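Local coordinates for glycerol-3-phosphate dehydrogenase [NAD(+)] (Dunaliella salina, PDB 6IUY), which combines a phosphatase-like domain with an NAD-dependent dehydrogenase and converts dihydroxyacetone phosphate directly to glycerol, probably by reduction followed by dephosphorylation, at residues Asp222-Gln232 with Ala240-Leu250; Leu463-Ile473 with Phe587-His595. All blocks are in the same frame, centred on the assembly; numbering follows the deposited sequence.

Contact 1: Asp222-Gln232 with Ala240-Leu250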
loop_
_atom_site.group_PDB
_atom_site.type_symbol
_atom_site.label_atom_id
_atom_site.label_comp_id
_atom_site.label_asym_id
_atom_site.label_seq_id
_atom_site.Cartn_x
_atom_site.Cartn_y
_atom_site.Cartn_z
ATOM N N ASP A 222 -10.698 22.291 -34.272
ATOM C CA ASP A 222 -11.828 22.971 -33.657
ATOM C C ASP A 222 -11.779 24.441 -34.012
ATOM O O ASP A 222 -12.786 25.139 -33.956
ATOM C CB ASP A 222 -11.830 22.760 -32.146
ATOM C CG ASP A 222 -12.087 21.309 -31.773
ATOM O OD1 ASP A 222 -13.233 20.850 -31.962
ATOM O OD2 ASP A 222 -11.149 20.620 -31.313
ATOM N N ALA A 223 -10.602 24.899 -34.418
ATOM C CA ALA A 223 -10.463 26.265 -34.883
ATOM C C ALA A 223 -9.247 26.414 -35.792
ATOM O O ALA A 223 -8.224 25.758 -35.605
ATOM C CB ALA A 223 -10.369 27.218 -33.701
ATOM N N PHE A 224 -9.381 27.275 -36.795
ATOM C CA PHE A 224 -8.282 27.591 -37.685
ATOM C C PHE A 224 -7.874 29.036 -37.461
ATOM O O PHE A 224 -8.692 29.942 -37.556
ATOM C CB PHE A 224 -8.677 27.333 -39.147
ATOM C CG PHE A 224 -7.737 27.923 -40.157
ATOM C CD1 PHE A 224 -6.370 27.780 -40.025
ATOM C CD2 PHE A 224 -8.229 28.607 -41.256
ATOM C CE1 PHE A 224 -5.501 28.330 -40.969
ATOM C CE2 PHE A 224 -7.368 29.155 -42.202
ATOM C CZ PHE A 224 -6.008 29.018 -42.061
ATOM N N ILE A 225 -6.609 29.224 -37.111
ATOM C CA ILE A 225 -6.002 30.537 -37.010
ATOM C C ILE A 225 -5.120 30.715 -38.227
ATOM O O ILE A 225 -4.191 29.921 -38.452
ATOM C CB ILE A 225 -5.157 30.699 -35.724
ATOM C CG1 ILE A 225 -6.052 30.680 -34.479
ATOM C CG2 ILE A 225 -4.316 31.971 -35.791
ATOM C CD1 ILE A 225 -5.295 30.605 -33.179
ATOM N N CYS A 226 -5.419 31.731 -39.030
ATOM C CA CYS A 226 -4.632 31.960 -40.236
ATOM C C CYS A 226 -3.493 32.912 -39.940
ATOM O O CYS A 226 -3.706 34.017 -39.434
ATOM C CB CYS A 226 -5.503 32.503 -41.369
ATOM S SG CYS A 226 -4.535 33.076 -42.803
ATOM N N PHE A 227 -2.283 32.476 -40.255
ATOM C CA PHE A 227 -1.098 33.301 -40.066
ATOM C C PHE A 227 -0.606 33.906 -41.379
ATOM O O PHE A 227 0.033 33.232 -42.193
ATOM C CB PHE A 227 0.012 32.481 -39.425
ATOM C CG PHE A 227 1.272 33.249 -39.198
ATOM C CD1 PHE A 227 1.423 34.041 -38.068
ATOM C CD2 PHE A 227 2.315 33.167 -40.103
ATOM C CE1 PHE A 227 2.593 34.736 -37.857
ATOM C CE2 PHE A 227 3.484 33.855 -39.900
ATOM C CZ PHE A 227 3.630 34.642 -38.785
ATOM N N GLY A 228 -0.901 35.186 -41.570
ATOM C CA GLY A 228 -0.506 35.906 -42.769
ATOM C C GLY A 228 0.716 36.778 -42.553
ATOM O O GLY A 228 0.873 37.809 -43.203
ATOM N N GLY A 229 1.583 36.365 -41.632
ATOM C CA GLY A 229 2.804 37.099 -41.368
ATOM C C GLY A 229 3.729 37.090 -42.567
ATOM O O GLY A 229 4.423 38.071 -42.828
ATOM N N VAL A 230 3.736 35.978 -43.298
ATOM C CA VAL A 230 4.582 35.840 -44.486
ATOM C C VAL A 230 3.792 36.096 -45.773
ATOM O O VAL A 230 4.096 37.022 -46.518
ATOM C CB VAL A 230 5.236 34.439 -44.554
ATOM C CG1 VAL A 230 5.637 34.102 -45.978
ATOM C CG2 VAL A 230 6.438 34.365 -43.621
ATOM N N MET A 231 2.787 35.267 -46.029
ATOM C CA MET A 231 1.875 35.481 -47.150
ATOM C C MET A 231 0.444 35.588 -46.624
ATOM O O MET A 231 0.005 34.761 -45.823
ATOM C CB MET A 231 1.993 34.351 -48.178
ATOM N N GLN A 232 -0.282 36.605 -47.079
ATOM C CA GLN A 232 -1.608 36.901 -46.539
ATOM C C GLN A 232 -2.665 35.933 -47.052
ATOM O O GLN A 232 -3.199 35.130 -46.280
ATOM C CB GLN A 232 -2.006 38.344 -46.859
ATOM C CG GLN A 232 -0.992 39.371 -46.341
ATOM C CD GLN A 232 -1.588 40.352 -45.337
ATOM O OE1 GLN A 232 -2.807 40.539 -45.283
ATOM N NE2 GLN A 232 -0.725 40.983 -44.534
ATOM N N ALA A 240 -11.069 32.059 -42.007
ATOM C CA ALA A 240 -10.305 31.744 -40.804
ATOM C C ALA A 240 -11.039 32.194 -39.549
ATOM O O ALA A 240 -11.786 33.179 -39.564
ATOM C CB ALA A 240 -8.928 32.386 -40.863
ATOM N N ASP A 241 -10.811 31.471 -38.456
ATOM C CA ASP A 241 -11.426 31.783 -37.174
ATOM C C ASP A 241 -10.726 32.944 -36.491
ATOM O O ASP A 241 -11.228 33.507 -35.516
ATOM C CB ASP A 241 -11.398 30.556 -36.262
ATOM C CG ASP A 241 -12.489 29.570 -36.583
ATOM O OD1 ASP A 241 -13.633 30.015 -36.806
ATOM O OD2 ASP A 241 -12.206 28.353 -36.604
ATOM N N TRP A 242 -9.560 33.300 -37.006
ATOM C CA TRP A 242 -8.743 34.321 -36.378
ATOM C C TRP A 242 -7.563 34.590 -37.304
ATOM O O TRP A 242 -6.851 33.669 -37.685
ATOM C CB TRP A 242 -8.294 33.853 -34.983
ATOM C CG TRP A 242 -7.499 34.834 -34.180
ATOM C CD1 TRP A 242 -7.176 36.111 -34.525
ATOM C CD2 TRP A 242 -6.923 34.613 -32.883
ATOM N NE1 TRP A 242 -6.434 36.701 -33.527
ATOM C CE2 TRP A 242 -6.262 35.802 -32.510
ATOM C CE3 TRP A 242 -6.900 33.527 -32.003
ATOM C CZ2 TRP A 242 -5.591 35.935 -31.296
ATOM C CZ3 TRP A 242 -6.229 33.659 -30.808
ATOM C CH2 TRP A 242 -5.587 34.856 -30.460
ATOM N N PHE A 243 -7.379 35.846 -37.699
ATOM C CA PHE A 243 -6.276 36.204 -38.585
ATOM C C PHE A 243 -5.232 36.999 -37.824
ATOM O O PHE A 243 -5.559 37.986 -37.163
ATOM C CB PHE A 243 -6.776 37.007 -39.798
ATOM C CG PHE A 243 -5.669 37.547 -40.656
ATOM C CD1 PHE A 243 -4.963 36.711 -41.505
ATOM C CD2 PHE A 243 -5.324 38.886 -40.607
ATOM C CE1 PHE A 243 -3.932 37.199 -42.289
ATOM C CE2 PHE A 243 -4.298 39.382 -41.392
ATOM C CZ PHE A 243 -3.600 38.538 -42.234
ATOM N N VAL A 244 -3.976 36.571 -37.912
ATOM C CA VAL A 244 -2.910 37.252 -37.194
ATOM C C VAL A 244 -1.714 37.513 -38.091
ATOM O O VAL A 244 -1.479 36.789 -39.061
ATOM C CB VAL A 244 -2.448 36.445 -35.945
ATOM C CG1 VAL A 244 -3.502 35.417 -35.544
ATOM C CG2 VAL A 244 -1.108 35.778 -36.193
ATOM N N ARG A 245 -0.961 38.559 -37.758
ATOM C CA ARG A 245 0.196 38.969 -38.547
ATOM C C ARG A 245 1.493 38.700 -37.795
ATOM O O ARG A 245 2.530 38.410 -38.396
ATOM C CB ARG A 245 0.094 40.451 -38.920
ATOM C CG ARG A 245 -0.945 40.747 -39.990
ATOM C CD ARG A 245 -0.882 42.195 -40.447
ATOM N NE ARG A 245 -1.663 42.420 -41.665
ATOM C CZ ARG A 245 -2.967 42.697 -41.683
ATOM N NH1 ARG A 245 -3.648 42.779 -40.541
ATOM N NH2 ARG A 245 -3.594 42.883 -42.843
ATOM N N SER A 246 1.421 38.794 -36.472
ATOM C CA SER A 246 2.558 38.487 -35.614
ATOM C C SER A 246 2.241 37.335 -34.654
ATOM O O SER A 246 1.075 37.109 -34.289
ATOM C CB SER A 246 2.972 39.729 -34.825
ATOM O OG SER A 246 4.141 39.478 -34.063
ATOM N N TYR A 247 3.275 36.605 -34.242
ATOM C CA TYR A 247 3.071 35.527 -33.287
ATOM C C TYR A 247 2.934 36.061 -31.868
ATOM O O TYR A 247 2.403 35.371 -31.000
ATOM C CB TYR A 247 4.198 34.490 -33.375
ATOM C CG TYR A 247 3.921 33.464 -34.444
ATOM C CD1 TYR A 247 2.663 32.891 -34.561
ATOM C CD2 TYR A 247 4.890 33.108 -35.365
ATOM C CE1 TYR A 247 2.389 31.969 -35.542
ATOM C CE2 TYR A 247 4.626 32.190 -36.351
ATOM C CZ TYR A 247 3.374 31.624 -36.438
ATOM O OH TYR A 247 3.107 30.711 -37.428
ATOM N N ASP A 248 3.382 37.292 -31.625
ATOM C CA ASP A 248 3.199 37.862 -30.298
ATOM C C ASP A 248 1.734 38.268 -30.133
ATOM O O ASP A 248 1.306 38.679 -29.059
ATOM C CB ASP A 248 4.165 39.036 -30.030
ATOM C CG ASP A 248 4.038 40.181 -31.040
ATOM O OD1 ASP A 248 2.912 40.472 -31.509
ATOM O OD2 ASP A 248 5.081 40.805 -31.351
ATOM N N GLU A 249 0.953 38.118 -31.196
ATOM C CA GLU A 249 -0.495 38.290 -31.101
ATOM C C GLU A 249 -1.107 37.044 -30.458
ATOM O O GLU A 249 -2.018 37.133 -29.632
ATOM C CB GLU A 249 -1.089 38.542 -32.488
ATOM C CG GLU A 249 -2.521 39.063 -32.532
ATOM C CD GLU A 249 -2.899 39.562 -33.932
ATOM O OE1 GLU A 249 -4.115 39.664 -34.235
ATOM O OE2 GLU A 249 -1.965 39.848 -34.727
ATOM N N LEU A 250 -0.594 35.878 -30.840
ATOM C CA LEU A 250 -1.046 34.616 -30.262
ATOM C C LEU A 250 -0.500 34.430 -28.847
ATOM O O LEU A 250 -1.231 34.054 -27.935
ATOM C CB LEU A 250 -0.622 33.440 -31.142
ATOM C CG LEU A 250 -1.419 33.228 -32.422
ATOM C CD1 LEU A 250 -0.749 32.146 -33.271
ATOM C CD2 LEU A 250 -2.857 32.864 -32.075
#
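Trp-242 O takes the amide of Cys-226, with N to O at 2.8 Å, and Ile-225 CA also leans on this oxygen in a CA-H...O contact. The two strands belong to a beta-alpha-beta unit at one edge of the parallel sheet of a haloacid dehalogenase-like domain. The ladder continues with Val-244 N to Cys-226 O and Gly-228 N to Val-244 O. Asp-241 holds Phe-224 twice. Its amide binds Phe-224 O, and its OD2 takes Phe-224 N at 3.0 Å through the anti lone pair. With CG beside its own backbone N (chi1 -80°), the carboxylate can reach the same residue as the amide.

Ile-225, Phe-227, Trp-242 and Val-244 share one face of the sheet. Ile-225 CD1 meets Trp-242 CE3 and Leu-250 CD2, each at 3.5 Å. The Phe-227 and Tyr-247 rings form an offset stack, 4.0 Å between centroids and 8° between planes. Gly-229 N lies over the other face of Phe-227. Tyr-247 OH is hydrogen-bonded to Thr-45 O, in the segment that carries the magnesium ligands Asp-41 and Asp-43. Without the ring and hydroxyl of Tyr-247, as with an alanine here, one face of Phe-227 would probably lose its stacking partner and Thr-45 O this bond.

On the other sheet face, the CB atoms of Ala-240 and Cys-226 pack tightly at 3.5 Å. Cys-226 SG lies at the edge of the Phe-243 ring, 3.9 Å from CD1.

Contact 2: Leu463-Ile473 with Phe587-His595; sequences LKNIVAVGAGI and FTTINRIIH. With 13P (1,3-dihydroxyacetonephosphate), chain D.
The Phe-587 ring receives Val-467 CG2 at its edge, near the ring plane, with CE1 4.2 Å away. Ile-466 CG2 and Leu-463 CD1 approach the same ring obliquely, at CD1 and CE2 respectively. Both side chains cross that of Phe-587 at about a right angle. This is helix-helix packing in the helical C-terminal part of the dehydrogenase. The axes of 463-473 and 587-594 cross at 62° and come within 9.9 Å.

The interface is buried and apolar, and no hydrogen bond spans it. Ile-590 sits in the middle. Its CG1 lies beside the backbone N (chi1 -69°), and the extended branch carries CD1 to Ile-466 O and Gly-470 CA, 3.7 Å from each. A CB on Gly-470 would collide with this methyl. Val-469 CG1 rests against Ile-590 CG2 and Ile-594 CD1.

Lys-464 and Asn-465, on the same helix, take no part in this packing and line the pocket of the bound dihydroxyacetone phosphate. Lys-464 binds this ligand, although the place of its NZ is less sure. Asn-465 ND2 touches ligand C3 at 3.5 Å, a contact only. Lys-380 and the amides of Arg-528 and Asn-529 also bind it. At the far end of the interface, Ile-473 CD1 meets Ile-593 CG2 at 3.9 Å.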
loop_
_atom_site.group_PDB
_atom_site.type_symbol
_atom_site.label_atom_id
_atom_site.label_comp_id
_atom_site.label_asym_id
_atom_site.label_seq_id
_atom_site.Cartn_x
_atom_site.Cartn_y
_atom_site.Cartn_z
ATOM N N LEU A 463 -8.205 10.840 7.234
ATOM C CA LEU A 463 -8.379 9.806 8.268
ATOM C C LEU A 463 -7.090 9.509 9.037
ATOM O O LEU A 463 -7.121 9.107 10.205
ATOM C CB LEU A 463 -8.906 8.501 7.655
ATOM C CG LEU A 463 -10.371 8.514 7.228
ATOM C CD1 LEU A 463 -10.817 7.141 6.732
ATOM C CD2 LEU A 463 -11.253 8.990 8.371
ATOM N N LYS A 464 -5.953 9.709 8.390
ATOM C CA LYS A 464 -4.689 9.340 9.005
ATOM C C LYS A 464 -4.373 10.153 10.266
ATOM O O LYS A 464 -3.567 9.717 11.099
ATOM C CB LYS A 464 -3.566 9.471 7.973
ATOM C CG LYS A 464 -2.443 10.389 8.336
ATOM C CD LYS A 464 -2.811 11.828 8.230
ATOM C CE LYS A 464 -1.546 12.642 8.299
ATOM N NZ LYS A 464 -1.721 14.046 8.730
ATOM N N ASN A 465 -5.012 11.316 10.418
ATOM C CA ASN A 465 -4.815 12.140 11.611
ATOM C C ASN A 465 -5.528 11.538 12.793
ATOM O O ASN A 465 -5.157 11.787 13.927
ATOM C CB ASN A 465 -5.312 13.587 11.409
ATOM C CG ASN A 465 -4.311 14.446 10.667
ATOM O OD1 ASN A 465 -3.104 14.259 10.799
ATOM N ND2 ASN A 465 -4.810 15.387 9.866
ATOM N N ILE A 466 -6.579 10.769 12.545
ATOM C CA ILE A 466 -7.173 10.000 13.640
ATOM C C ILE A 466 -6.152 8.968 14.151
ATOM O O ILE A 466 -5.891 8.891 15.346
ATOM C CB ILE A 466 -8.451 9.231 13.224
ATOM C CG1 ILE A 466 -9.550 10.176 12.740
ATOM C CG2 ILE A 466 -8.950 8.341 14.393
ATOM C CD1 ILE A 466 -10.808 9.427 12.265
ATOM N N VAL A 467 -5.582 8.173 13.238
ATOM C CA VAL A 467 -4.588 7.154 13.623
ATOM C C VAL A 467 -3.396 7.789 14.327
ATOM O O VAL A 467 -2.825 7.187 15.232
ATOM C CB VAL A 467 -4.056 6.335 12.393
ATOM C CG1 VAL A 467 -3.119 5.241 12.849
ATOM C CG2 VAL A 467 -5.205 5.733 11.601
ATOM N N ALA A 468 -3.009 9.005 13.924
ATOM C CA ALA A 468 -1.861 9.664 14.552
ATOM C C ALA A 468 -2.174 10.034 16.003
ATOM O O ALA A 468 -1.267 10.047 16.848
ATOM C CB ALA A 468 -1.428 10.913 13.764
ATOM N N VAL A 469 -3.440 10.340 16.298
ATOM C CA VAL A 469 -3.856 10.546 17.691
ATOM C C VAL A 469 -3.693 9.236 18.455
ATOM O O VAL A 469 -3.090 9.202 19.531
ATOM C CB VAL A 469 -5.319 11.058 17.799
ATOM C CG1 VAL A 469 -5.823 11.022 19.261
ATOM C CG2 VAL A 469 -5.396 12.496 17.279
ATOM N N GLY A 470 -4.199 8.150 17.881
ATOM C CA GLY A 470 -4.053 6.849 18.508
ATOM C C GLY A 470 -2.595 6.505 18.722
ATOM O O GLY A 470 -2.226 6.027 19.778
ATOM N N ALA A 471 -1.763 6.751 17.716
ATOM C CA ALA A 471 -0.335 6.478 17.815
ATOM C C ALA A 471 0.303 7.229 18.965
ATOM O O ALA A 471 1.168 6.691 19.652
ATOM C CB ALA A 471 0.374 6.842 16.506
ATOM N N GLY A 472 -0.093 8.490 19.153
ATOM C CA GLY A 472 0.439 9.303 20.236
ATOM C C GLY A 472 -0.109 8.931 21.607
ATOM O O GLY A 472 0.551 9.137 22.612
ATOM N N ILE A 473 -1.329 8.412 21.671
ATOM C CA ILE A 473 -1.830 7.883 22.937
ATOM C C ILE A 473 -0.962 6.680 23.319
ATOM O O ILE A 473 -0.545 6.552 24.464
ATOM C CB ILE A 473 -3.302 7.469 22.858
ATOM C CG1 ILE A 473 -4.197 8.697 22.669
ATOM C CG2 ILE A 473 -3.713 6.745 24.124
ATOM C CD1 ILE A 473 -5.629 8.335 22.322
ATOM N N PHE A 587 -10.971 3.174 15.379
ATOM C CA PHE A 587 -11.525 4.527 15.283
ATOM C C PHE A 587 -12.426 4.786 16.488
ATOM O O PHE A 587 -12.403 5.852 17.097
ATOM C CB PHE A 587 -12.329 4.721 13.991
ATOM C CG PHE A 587 -11.488 4.849 12.755
ATOM C CD1 PHE A 587 -10.111 4.850 12.826
ATOM C CD2 PHE A 587 -12.088 4.983 11.516
ATOM C CE1 PHE A 587 -9.348 4.984 11.670
ATOM C CE2 PHE A 587 -11.332 5.111 10.367
ATOM C CZ PHE A 587 -9.963 5.112 10.439
ATOM N N THR A 588 -13.216 3.787 16.843
ATOM C CA THR A 588 -14.188 3.955 17.900
ATOM C C THR A 588 -13.549 4.020 19.277
ATOM O O THR A 588 -13.953 4.849 20.106
ATOM C CB THR A 588 -15.225 2.829 17.885
ATOM O OG1 THR A 588 -16.063 2.984 16.739
ATOM C CG2 THR A 588 -16.098 2.881 19.148
ATOM N N THR A 589 -12.558 3.169 19.551
ATOM C CA THR A 589 -11.995 3.230 20.898
ATOM C C THR A 589 -11.112 4.466 21.054
ATOM O O THR A 589 -10.999 4.995 22.151
ATOM C CB THR A 589 -11.221 1.945 21.302
ATOM O OG1 THR A 589 -9.811 2.175 21.282
ATOM C CG2 THR A 589 -11.570 0.776 20.430
ATOM N N ILE A 590 -10.529 4.969 19.968
ATOM C CA ILE A 590 -9.819 6.255 20.043
ATOM C C ILE A 590 -10.747 7.414 20.451
ATOM O O ILE A 590 -10.358 8.279 21.242
ATOM C CB ILE A 590 -9.149 6.612 18.703
ATOM C CG1 ILE A 590 -7.976 5.674 18.413
ATOM C CG2 ILE A 590 -8.696 8.064 18.715
ATOM C CD1 ILE A 590 -7.338 5.877 17.035
ATOM N N ASN A 591 -11.966 7.432 19.906
ATOM C CA ASN A 591 -12.939 8.482 20.220
ATOM C C ASN A 591 -13.482 8.331 21.636
ATOM O O ASN A 591 -13.631 9.303 22.375
ATOM C CB ASN A 591 -14.096 8.475 19.210
ATOM C CG ASN A 591 -14.890 9.782 19.216
ATOM O OD1 ASN A 591 -15.956 9.873 19.842
ATOM N ND2 ASN A 591 -14.366 10.804 18.529
ATOM N N ARG A 592 -13.767 7.091 22.009
ATOM C CA ARG A 592 -14.187 6.779 23.355
ATOM C C ARG A 592 -13.114 7.136 24.393
ATOM O O ARG A 592 -13.442 7.479 25.535
ATOM C CB ARG A 592 -14.559 5.305 23.435
ATOM C CG ARG A 592 -15.808 4.970 22.638
ATOM C CD ARG A 592 -16.872 4.437 23.576
ATOM N NE ARG A 592 -16.704 3.008 23.804
ATOM C CZ ARG A 592 -17.232 2.319 24.813
ATOM N NH1 ARG A 592 -17.965 2.916 25.746
ATOM N NH2 ARG A 592 -16.999 1.014 24.889
ATOM N N ILE A 593 -11.843 7.068 23.998
ATOM C CA ILE A 593 -10.718 7.448 24.878
ATOM C C ILE A 593 -10.591 8.959 25.001
ATOM O O ILE A 593 -10.497 9.502 26.101
ATOM C CB ILE A 593 -9.374 6.867 24.368
ATOM C CG1 ILE A 593 -9.365 5.348 24.546
ATOM C CG2 ILE A 593 -8.176 7.507 25.094
ATOM C CD1 ILE A 593 -8.210 4.689 23.919
ATOM N N ILE A 594 -10.563 9.636 23.857
ATOM C CA ILE A 594 -10.652 11.090 23.846
ATOM C C ILE A 594 -11.763 11.597 24.761
ATOM O O ILE A 594 -11.565 12.539 25.520
ATOM C CB ILE A 594 -10.924 11.622 22.449
ATOM C CG1 ILE A 594 -9.672 11.479 21.577
ATOM C CG2 ILE A 594 -11.400 13.085 22.531
ATOM C CD1 ILE A 594 -9.998 11.342 20.113
ATOM N N HIS A 595 -12.933 10.974 24.691
ATOM C CA HIS A 595 -14.073 11.500 25.435
ATOM C C HIS A 595 -14.278 10.837 26.794
ATOM O O HIS A 595 -15.231 11.145 27.493
ATOM C CB HIS A 595 -15.327 11.406 24.573
ATOM C CG HIS A 595 -15.307 12.369 23.433
ATOM N ND1 HIS A 595 -15.337 13.737 23.622
ATOM C CD2 HIS A 595 -15.194 12.179 22.095
ATOM C CE1 HIS A 595 -15.267 14.343 22.452
ATOM N NE2 HIS A 595 -15.182 13.421 21.506
HETATM P P 13P D . -0.064 16.880 12.050
HETATM O O1P 13P D . 0.060 15.880 10.926
HETATM O O2P 13P D . 1.261 17.580 12.141
HETATM O O3P 13P D . -0.375 16.115 13.309
HETATM O O1 13P D . -1.198 17.992 11.878
HETATM C C1 13P D . -2.173 17.939 10.862
HETATM C C2 13P D . -1.424 17.698 9.593
HETATM O O2 13P D . -0.301 18.137 9.468
HETATM C C3 13P D . -2.043 16.909 8.474
HETATM O O3 13P D . -1.037 16.090 7.898
#

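Contact 1 precedes contact 2 along the chain, and the two share no helix, strand or sheet. Their centres are about 62 Å apart, their nearest atoms about 40 Å, and they lie on opposite sides of the chain's centre. Contact 1 belongs to the haloacid dehalogenase-like domain, where Asp-41, Asp-43 and Asp-206 bind magnesium. Contact 2 belongs to the helical C-terminal region of the dehydrogenase. Between them in sequence comes the NAD-binding region with its mixed eight-stranded sheet. The separation fits a di-domain enzyme. Glycerol 3-phosphate made at the dehydrogenase site would probably be dephosphorylated at the magnesium site of the other domain.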